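Local coordinates for prohead core protein protease (Enterobacteria phage T4, PDB 5JBL), which acts as a serine protease of the prohead inner core, activated by self-cleavage, that processes prohead proteins and so frees space inside the capsid for the phage genome, at residues I117-M122 against V184-V189; P105-A108 against M113-A116; R79-A84 against M122-N127. The protein carries 3 engineered substitutions. One frame throughout, in Å; residues are numbered along the deposited sequence.

Contact 1: residues I117-M122 against V184-V189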
# COMPACT_ATOMS: atom_id res chain seq x y z
N ILE C 117 0.52 14.18 10.59
CA ILE C 117 0.85 15.01 11.74
C ILE C 117 -0.43 15.40 12.45
O ILE C 117 -1.52 15.36 11.88
CB ILE C 117 1.62 16.31 11.36
CG1 ILE C 117 0.80 17.18 10.42
CG2 ILE C 117 2.92 15.99 10.72
CD1 ILE C 117 0.09 18.33 11.14
N ILE C 118 -0.28 15.83 13.70
CA ILE C 118 -1.38 16.44 14.43
C ILE C 118 -0.85 17.69 15.12
O ILE C 118 0.19 17.65 15.78
CB ILE C 118 -2.03 15.45 15.42
CG1 ILE C 118 -3.22 16.12 16.12
CG2 ILE C 118 -1.00 14.89 16.44
CD1 ILE C 118 -4.13 15.16 16.88
N ILE C 119 -1.57 18.80 14.95
CA ILE C 119 -1.18 20.06 15.57
C ILE C 119 -1.63 20.07 17.02
O ILE C 119 -2.81 19.88 17.31
CB ILE C 119 -1.79 21.25 14.80
CG1 ILE C 119 -1.16 21.34 13.40
CG2 ILE C 119 -1.62 22.57 15.61
CD1 ILE C 119 -1.67 22.49 12.54
N GLU C 120 -0.68 20.30 17.94
CA GLU C 120 -0.97 20.33 19.37
C GLU C 120 -1.17 21.73 19.92
O GLU C 120 -1.83 21.88 20.95
CB GLU C 120 0.16 19.67 20.18
CG GLU C 120 0.51 18.29 19.70
CD GLU C 120 1.33 17.52 20.70
OE1 GLU C 120 2.08 18.14 21.49
OE2 GLU C 120 1.23 16.28 20.70
N ASP C 121 -0.63 22.75 19.27
CA ASP C 121 -0.73 24.10 19.81
C ASP C 121 -0.36 25.08 18.72
O ASP C 121 0.43 24.76 17.82
CB ASP C 121 0.18 24.30 21.03
CG ASP C 121 -0.27 25.45 21.93
OD1 ASP C 121 0.31 25.62 23.03
OD2 ASP C 121 -1.20 26.20 21.55
N MET C 122 -0.97 26.25 18.77
CA MET C 122 -0.64 27.33 17.85
C MET C 122 -0.65 28.62 18.64
O MET C 122 -1.41 28.75 19.60
CB MET C 122 -1.62 27.45 16.66
CG MET C 122 -1.57 26.27 15.70
SD MET C 122 -2.79 26.35 14.37
CE MET C 122 -2.05 27.56 13.30
N VAL C 184 -7.13 23.25 7.32
CA VAL C 184 -6.02 22.39 7.72
C VAL C 184 -4.83 23.30 7.98
O VAL C 184 -4.37 23.99 7.06
CB VAL C 184 -5.66 21.35 6.64
CG1 VAL C 184 -4.47 20.51 7.11
CG2 VAL C 184 -6.86 20.46 6.33
N GLY C 185 -4.33 23.30 9.21
CA GLY C 185 -3.27 24.23 9.56
C GLY C 185 -1.93 23.88 8.94
O GLY C 185 -1.18 24.78 8.53
N VAL C 186 -1.60 22.58 8.86
CA VAL C 186 -0.30 22.13 8.36
C VAL C 186 -0.45 20.80 7.61
O VAL C 186 -0.93 19.82 8.17
CB VAL C 186 0.74 21.94 9.48
CG1 VAL C 186 1.98 21.20 8.90
CG2 VAL C 186 1.15 23.28 10.04
N ASP C 187 0.02 20.78 6.36
CA ASP C 187 0.45 19.58 5.66
C ASP C 187 1.96 19.65 5.48
O ASP C 187 2.51 20.73 5.21
CB ASP C 187 -0.18 19.46 4.26
CG ASP C 187 -1.67 19.24 4.29
OD1 ASP C 187 -2.16 18.40 5.08
OD2 ASP C 187 -2.36 19.89 3.46
N ALA C 188 2.65 18.51 5.58
CA ALA C 188 4.07 18.50 5.24
C ALA C 188 4.24 18.36 3.74
O ALA C 188 3.62 17.49 3.11
CB ALA C 188 4.80 17.38 5.99
N VAL C 189 5.07 19.22 3.15
CA VAL C 189 5.21 19.30 1.70
C VAL C 189 6.67 19.46 1.32
O VAL C 189 7.49 19.93 2.10
CB VAL C 189 4.36 20.45 1.09
CG1 VAL C 189 2.90 20.20 1.35
CG2 VAL C 189 4.78 21.82 1.68

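Contact 2: residues P105-A108 against M113-A116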
# COMPACT_ATOMS: atom_id res chain seq x y z
N PRO C 105 -3.28 17.95 -0.65
CA PRO C 105 -4.15 17.51 -1.73
C PRO C 105 -5.17 18.59 -2.08
O PRO C 105 -5.41 19.52 -1.28
CB PRO C 105 -4.84 16.27 -1.14
CG PRO C 105 -4.95 16.61 0.32
CD PRO C 105 -3.68 17.39 0.66
N PRO C 106 -5.79 18.52 -3.26
CA PRO C 106 -6.76 19.55 -3.65
C PRO C 106 -8.13 19.36 -3.01
O PRO C 106 -9.15 19.19 -3.69
CB PRO C 106 -6.79 19.41 -5.17
CG PRO C 106 -6.60 17.94 -5.39
CD PRO C 106 -5.64 17.49 -4.31
N ARG C 107 -8.17 19.31 -1.69
CA ARG C 107 -9.44 19.22 -0.99
C ARG C 107 -9.29 19.97 0.32
O ARG C 107 -8.18 20.22 0.78
CB ARG C 107 -9.90 17.77 -0.80
CG ARG C 107 -8.83 16.81 -0.42
CD ARG C 107 -9.34 15.35 -0.38
NE ARG C 107 -8.18 14.46 -0.29
CZ ARG C 107 -7.43 14.32 0.80
NH1 ARG C 107 -7.73 15.02 1.90
NH2 ARG C 107 -6.37 13.52 0.78
N ALA C 108 -10.42 20.40 0.87
CA ALA C 108 -10.40 21.22 2.08
C ALA C 108 -10.27 20.42 3.37
O ALA C 108 -9.80 20.97 4.38
CB ALA C 108 -11.67 22.07 2.14
N MET C 113 -7.08 8.63 7.08
CA MET C 113 -6.25 7.54 6.58
C MET C 113 -4.93 8.05 6.00
O MET C 113 -3.98 7.27 5.88
CB MET C 113 -7.01 6.74 5.51
CG MET C 113 -7.50 5.36 5.95
SD MET C 113 -6.22 4.14 6.33
CE MET C 113 -5.31 4.16 4.80
N GLN C 114 -4.85 9.32 5.63
CA GLN C 114 -3.65 9.90 5.05
C GLN C 114 -2.94 10.86 5.98
O GLN C 114 -1.93 11.48 5.60
CB GLN C 114 -4.01 10.58 3.73
CG GLN C 114 -4.52 9.58 2.67
CD GLN C 114 -4.70 10.21 1.29
OE1 GLN C 114 -3.73 10.60 0.65
NE2 GLN C 114 -5.95 10.30 0.84
N ALA C 115 -3.40 10.94 7.22
CA ALA C 115 -2.83 11.88 8.18
C ALA C 115 -1.39 11.50 8.53
O ALA C 115 -1.06 10.32 8.69
CB ALA C 115 -3.70 11.91 9.45
N ALA C 116 -0.53 12.52 8.59
CA ALA C 116 0.85 12.34 8.98
C ALA C 116 1.25 13.12 10.22
O ALA C 116 2.26 12.76 10.85
CB ALA C 116 1.79 12.69 7.81

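Contact 3: residues R79-A84 against M122-N127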
# COMPACT_ATOMS: atom_id res chain seq x y z
N ARG C 79 -6.13 40.86 10.86
CA ARG C 79 -7.42 40.67 11.51
C ARG C 79 -8.13 39.44 10.97
O ARG C 79 -8.78 38.69 11.72
CB ARG C 79 -8.27 41.93 11.33
CG ARG C 79 -9.60 41.98 12.07
CD ARG C 79 -10.22 43.38 11.94
NE ARG C 79 -11.65 43.38 12.22
CZ ARG C 79 -12.43 44.45 12.12
NH1 ARG C 79 -11.92 45.62 11.75
NH2 ARG C 79 -13.73 44.36 12.39
N ILE C 80 -8.01 39.19 9.66
CA ILE C 80 -8.70 38.06 9.05
C ILE C 80 -8.06 36.74 9.46
O ILE C 80 -8.75 35.76 9.77
CB ILE C 80 -8.71 38.23 7.52
CG1 ILE C 80 -9.59 39.44 7.16
CG2 ILE C 80 -9.14 36.94 6.82
CD1 ILE C 80 -9.55 39.86 5.72
N LEU C 81 -6.72 36.69 9.48
CA LEU C 81 -6.06 35.45 9.88
C LEU C 81 -6.19 35.21 11.38
O LEU C 81 -6.22 34.05 11.81
CB LEU C 81 -4.58 35.47 9.49
CG LEU C 81 -3.84 34.13 9.51
CD1 LEU C 81 -4.48 33.06 8.59
CD2 LEU C 81 -2.40 34.33 9.18
N GLU C 82 -6.25 36.28 12.18
CA GLU C 82 -6.48 36.11 13.61
C GLU C 82 -7.80 35.41 13.87
O GLU C 82 -7.88 34.50 14.70
CB GLU C 82 -6.47 37.47 14.31
CG GLU C 82 -5.10 37.94 14.68
CD GLU C 82 -5.14 39.33 15.29
OE1 GLU C 82 -6.19 39.99 15.15
OE2 GLU C 82 -4.13 39.75 15.87
N LYS C 83 -8.85 35.82 13.15
CA LYS C 83 -10.16 35.22 13.30
C LYS C 83 -10.16 33.77 12.83
O LYS C 83 -10.72 32.90 13.50
CB LYS C 83 -11.18 36.05 12.50
CG LYS C 83 -12.57 35.48 12.42
CD LYS C 83 -13.21 35.39 13.78
CE LYS C 83 -14.61 34.83 13.71
NZ LYS C 83 -15.15 34.51 15.06
N ALA C 84 -9.50 33.49 11.70
CA ALA C 84 -9.46 32.14 11.17
C ALA C 84 -8.68 31.20 12.07
O ALA C 84 -9.04 30.03 12.23
CB ALA C 84 -8.86 32.16 9.76
N MET C 122 -0.97 26.25 18.77
CA MET C 122 -0.64 27.33 17.85
C MET C 122 -0.65 28.62 18.64
O MET C 122 -1.41 28.75 19.60
CB MET C 122 -1.62 27.45 16.66
CG MET C 122 -1.57 26.27 15.70
SD MET C 122 -2.79 26.35 14.37
CE MET C 122 -2.05 27.56 13.30
N TRP C 123 0.22 29.55 18.27
CA TRP C 123 0.26 30.82 18.98
C TRP C 123 0.82 31.88 18.05
O TRP C 123 1.42 31.57 17.02
CB TRP C 123 1.08 30.71 20.28
CG TRP C 123 2.54 30.34 20.09
CD1 TRP C 123 3.61 31.19 20.07
CD2 TRP C 123 3.09 29.02 19.93
NE1 TRP C 123 4.78 30.49 19.89
CE2 TRP C 123 4.49 29.15 19.80
CE3 TRP C 123 2.53 27.73 19.88
CZ2 TRP C 123 5.34 28.06 19.62
CZ3 TRP C 123 3.37 26.65 19.69
CH2 TRP C 123 4.76 26.82 19.56
N TRP C 124 0.57 33.14 18.40
CA TRP C 124 1.02 34.28 17.60
C TRP C 124 2.33 34.86 18.15
O TRP C 124 2.55 34.89 19.36
CB TRP C 124 -0.04 35.39 17.56
CG TRP C 124 -1.21 35.11 16.64
CD1 TRP C 124 -2.37 34.45 16.95
CD2 TRP C 124 -1.34 35.49 15.25
NE1 TRP C 124 -3.21 34.40 15.86
CE2 TRP C 124 -2.60 35.03 14.80
CE3 TRP C 124 -0.51 36.17 14.35
CZ2 TRP C 124 -3.05 35.23 13.50
CZ3 TRP C 124 -0.97 36.38 13.05
CH2 TRP C 124 -2.23 35.90 12.64
N LYS C 125 3.19 35.30 17.25
CA LYS C 125 4.40 36.04 17.61
C LYS C 125 4.54 37.15 16.56
O LYS C 125 5.05 36.90 15.46
CB LYS C 125 5.62 35.13 17.67
CG LYS C 125 6.96 35.84 17.73
CD LYS C 125 7.39 36.13 19.15
CE LYS C 125 7.77 34.86 19.88
NZ LYS C 125 8.26 35.14 21.26
N GLY C 126 4.07 38.34 16.89
CA GLY C 126 4.01 39.40 15.88
C GLY C 126 2.99 39.04 14.80
O GLY C 126 1.83 38.72 15.09
N ASN C 127 3.44 39.07 13.54
CA ASN C 127 2.57 38.74 12.42
C ASN C 127 2.67 37.28 12.00
O ASN C 127 2.07 36.90 10.98
CB ASN C 127 2.91 39.64 11.22
CG ASN C 127 2.48 41.08 11.45
OD1 ASN C 127 1.47 41.34 12.11
ND2 ASN C 127 3.25 42.03 10.93
O HOH W 1 -6.06 34.03 16.53

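Contact 1: residues I117-M122 against V184-V189
The methyl ends of Ile117 and Ile119 meet the two flat peptides that flank the CA of Val186. Ile119 CD1 stands over one face of the Gly185-Val186 peptide, close to its nitrogen end: Ile119 CD1 lies 3.7 Å from Val186 N and 3.8 Å from Gly185 CA. The Val186-Asp187 peptide is approached obliquely, with Ile117 CD1 3.5 Å from Val186 O. Those same methyls flank the Val186 side chain. Ile117 CD1 comes within 4.0 Å of Val186 CB, the two side chains crossing at about a right angle, while Ile119 CD1 touches Val186 CG2 at 3.9 Å. Ile119 reaches across because its chain is fully extended beyond CG1 (chi2 -180°). No hydrogen bond joins the segments, and the nearest CA pairs, Ile117 with Asp187 and Ile119 with Val186, are both 7.6 Å apart, too far for neighbouring strands of one sheet. The contact is therefore apolar packing between two sheets, with all four touching residues buried. Strand 115-125 bonds through its backbone to strands 99-101 and 128-135, whereas strand 181-189 pairs with 157-168, where Val158 also touches Val186. Tyr88 of helix 78-93 closes one end of the interface, packing on Ile119 and Met122 and hydrogen bonding through its hydroxyl to Gly185 N.

Contact 2: residues P105-A108 against M113-A116
The loop that follows strand 99-101, just past the active-site position Ala104 (changed in this structure), turns back toward the start of strand 115-125, and Arg107 meets Gln114 across its two limbs. Arg107 NH2 and Gln114 NE2 approach to 3.2 Å, but both are donors, so the pair is not a hydrogen bond. The guanidinium and amide planes stand 60° apart. Gln114 OE1 does lie at the edge of the guanidinium, in its plane, yet it remains 3.9 Å from Arg107 NH2. Neighbouring carboxylates probably set where the two groups lie: Gln114 NE2 bonds to Asp111 OD2, which supports the assignment of the amide, and Arg107 NH1 forms a salt bridge with Glu101 OE2.

The arginine also packs within its own segment. Pro105 CG sits 3.3 Å above one guanidinium face, over its centre. Pro106 is the centre of an inverse gamma turn, closed by a weak bond of 2.8 Å from Arg107 N to Pro105 O. The turn is consistent with bringing the Pro105 ring over the guanidinium of Arg107, whose CG lies between the backbone N and the carbonyl carbon (chi1 41°) and whose chain then runs extended to NE. Arg107 also touches a crystal neighbour, so its exact pose may owe something to the lattice.

On the other limb, Ala115 O accepts a hydrogen bond from Lys145 of a second subunit, placing the start of strand 115-125 at a subunit interface; Lys145 lies in the 136-155 region, known from experiment to take part in multimerization. The chemistry implies proximity without direct polar pairing: two donors meet obliquely, and the negative charge of Glu101 and Asp111 would be expected to offset their closeness.

Contact 3: residues R79-A84 against M122-N127
Apolar and CH-pi contacts converge on the indole of Trp124, which reaches from the strand toward Leu81 and Glu82 of the helix. Glu82 supplies the CH-pi part: its CG sits over one ring face, 4.1 Å from the centroid of the Trp124 six-membered ring and 30° off the normal, displaced toward the rim, so that Glu82 CG comes to 3.6 Å from Trp124 CZ2. The Glu82 and Trp124 side chains cross at about a right angle, with the carboxylate plane turned 87° from the indole. The purely apolar part belongs to Leu81, whose CD2 meets Trp124 CH2 at 3.8 Å; its CG stands opposite the backbone N (chi1 -164°), which sends the branch toward the benzo end of the indole. Backbone approaches are as close, with Glu82 CA 3.5 Å from Trp124 CZ2 and Leu81 O near the ring plane at its edge.

Polar linkage is by water alone. One molecule accepts from Trp124 NE1 at 3.0 Å and donates to Glu82 O at 2.6 Å, bridging the indole N-H and the helix backbone.

Val85 and Lys78 of the helix also touch Trp124, and Val129 touches both Trp124 and Leu81. Helix 78-93 thus packs against the antiparallel sheet that contains strands 53-65, 115-125 and 128-135, an example of helix-on-sheet packing with Leu81 buried between helix and sheet and Trp124 at the margin of the interface.

Overall arrangement
All three contacts draw on strand 115-125, which runs from the loop of contact 2, through the buried middle of contact 1, to the helix in contact 3. Contacts 1 and 2 have centres 11 Å apart and touch directly, Val184 CG2 lying 3.6 Å from Ala108 O. Contacts 1 and 3, with centres 15 Å apart, share Met122. Contacts 2 and 3 lie on opposite sides of the chain's centre, their centres about 23 Å apart and their nearest atoms about 12 Å. The two active-site positions, both replaced here, fall near the first pair: the Val186 side chain is about 7 Å from that of Ala159 and 9 Å from that of Ala104, while the side chain of Arg107 is also about 9 Å from that of Ala104.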